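PDB 3BS3: putative DNA-binding protein from Bacteroides fragilis, which probably binds DNA through an XRE-family helix-turn-helix domain. Local coordinates for residues M11-K16 against K47-L52. Numbering follows the deposited sequence.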
# COMPACT_ATOMS: atom_id res chain seq x y z
N MSE A 11 9.86 -1.07 -2.44
CA MSE A 11 9.19 -0.68 -1.20
C MSE A 11 8.60 -1.91 -0.52
O MSE A 11 7.84 -2.69 -1.11
CB MSE A 11 8.13 0.40 -1.48
CG MSE A 11 7.21 0.77 -0.33
SE MSE A 11 6.23 2.40 -0.80
CE MSE A 11 5.41 1.78 -2.45
N LEU A 12 8.98 -2.10 0.74
CA LEU A 12 8.50 -3.23 1.48
C LEU A 12 7.81 -2.74 2.74
O LEU A 12 7.68 -1.53 2.95
CB LEU A 12 9.65 -4.19 1.81
CG LEU A 12 10.48 -4.80 0.68
CD1 LEU A 12 11.71 -5.44 1.28
CD2 LEU A 12 9.69 -5.84 -0.16
N ASN A 13 7.34 -3.67 3.55
CA ASN A 13 6.74 -3.29 4.80
C ASN A 13 7.58 -3.77 5.99
O ASN A 13 8.39 -4.67 5.85
CB ASN A 13 5.29 -3.79 4.89
CG ASN A 13 5.19 -5.28 5.19
OD1 ASN A 13 5.46 -5.70 6.32
ND2 ASN A 13 4.78 -6.07 4.19
N ARG A 14 7.32 -3.17 7.14
CA ARG A 14 8.03 -3.49 8.39
C ARG A 14 7.13 -4.15 9.40
O ARG A 14 7.41 -4.13 10.61
CB ARG A 14 8.64 -2.21 8.99
CG ARG A 14 9.56 -1.48 8.08
CD ARG A 14 10.23 -0.31 8.80
NE ARG A 14 11.12 -0.77 9.88
CZ ARG A 14 10.88 -0.57 11.18
NH1 ARG A 14 9.77 0.04 11.59
NH2 ARG A 14 11.76 -0.99 12.09
N ILE A 15 6.02 -4.75 8.94
CA ILE A 15 5.05 -5.28 9.89
C ILE A 15 5.66 -6.33 10.81
O ILE A 15 5.37 -6.37 12.00
CB ILE A 15 3.77 -5.81 9.16
CG1 ILE A 15 3.06 -4.61 8.52
CG2 ILE A 15 2.86 -6.52 10.14
CD1 ILE A 15 1.99 -5.05 7.50
N LYS A 16 6.54 -7.19 10.30
CA LYS A 16 7.10 -8.24 11.15
C LYS A 16 7.91 -7.63 12.31
O LYS A 16 7.79 -8.09 13.45
CB LYS A 16 7.97 -9.18 10.32
CG LYS A 16 8.39 -10.46 11.06
CD LYS A 16 9.35 -11.27 10.20
CE LYS A 16 10.68 -10.54 10.02
NZ LYS A 16 11.63 -10.68 11.19
N LYS A 47 6.11 -11.40 1.16
CA LYS A 47 5.70 -12.17 -0.02
C LYS A 47 4.50 -11.54 -0.72
O LYS A 47 4.31 -11.73 -1.92
CB LYS A 47 5.34 -13.61 0.37
CG LYS A 47 6.50 -14.41 0.94
CD LYS A 47 6.15 -15.89 1.02
CE LYS A 47 7.09 -16.61 1.98
NZ LYS A 47 6.99 -18.09 1.80
N SER A 48 3.70 -10.81 0.05
CA SER A 48 2.61 -10.01 -0.51
C SER A 48 2.50 -8.74 0.32
O SER A 48 3.16 -8.61 1.36
CB SER A 48 1.29 -10.77 -0.52
OG SER A 48 0.81 -10.92 0.80
N GLN A 49 1.68 -7.80 -0.14
CA GLN A 49 1.66 -6.48 0.50
C GLN A 49 0.25 -5.98 0.76
O GLN A 49 -0.65 -6.20 -0.07
CB GLN A 49 2.39 -5.46 -0.41
CG GLN A 49 3.85 -5.77 -0.73
CD GLN A 49 4.74 -5.74 0.50
OE1 GLN A 49 4.38 -5.17 1.53
NE2 GLN A 49 5.91 -6.36 0.40
N PRO A 50 0.05 -5.28 1.88
CA PRO A 50 -1.22 -4.64 2.21
C PRO A 50 -1.45 -3.43 1.30
O PRO A 50 -0.49 -2.84 0.79
CB PRO A 50 -1.02 -4.19 3.64
CG PRO A 50 0.49 -3.94 3.76
CD PRO A 50 1.08 -5.03 2.92
N SER A 51 -2.73 -3.08 1.11
CA SER A 51 -3.08 -1.81 0.48
C SER A 51 -2.77 -0.68 1.47
O SER A 51 -2.59 -0.94 2.67
CB SER A 51 -4.57 -1.81 0.14
OG SER A 51 -5.32 -1.76 1.34
N LEU A 52 -2.73 0.56 0.98
CA LEU A 52 -2.42 1.67 1.90
C LEU A 52 -3.44 1.80 3.04
O LEU A 52 -3.05 2.10 4.17
CB LEU A 52 -2.30 3.00 1.14
CG LEU A 52 -1.19 3.11 0.09
CD1 LEU A 52 -1.21 4.51 -0.52
CD2 LEU A 52 0.17 2.85 0.75
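Asn13 and Gln49 meet amide to amide: Asn13 ND2 donates to Gln49 OE1 over 2.8 Å. The bond is nearly straight, with an N-H...O angle of 171°, and OE1 lies almost in the amide plane of Asn13. On the acceptor side the donor is tilted 31° from the carbonyl plane of Gln49, and the two amides are turned steeply against each other. The Gln49 chain is bent at chi2 (-64°), which sets CD on the side of Asn13. Its NE2 then lies 3.9 Å from Leu12 CD2, a methyl at the border of the polar pair. Apolar contact is sparser: Ile15 CD1 approaches Pro50 CG at 4.2 Å, the two side chains running past each other in opposite senses. Pro50 CD, a ring carbon, sits beside the amide nitrogen of Asn13, 4.0 Å from ND2. The other end of the Asn13 amide closes an Asx turn, in which OD1 accepts from Ile15 N at 2.8 Å, in the carbonyl plane and on a lone pair. This turn leads into helix 15-21, the first helix of the XRE-family helix-turn-helix domain, while Gln49 and Pro50 belong to the loop joining helices 37-44 and 52-62, so the same side chain both opens the helix and bonds to the loop. Further out, Asn13 ND2 also donates to Trp43 O in the last turn of helix 37-44, and Asn46 OD1 accepts from both Asn13 N and Gln49 NE2, fixing the rotation of the glutamine amide. Leu55 of helix 52-62 touches both Ile15 and Pro50, and Leu52 of the second subunit packs on Asn13.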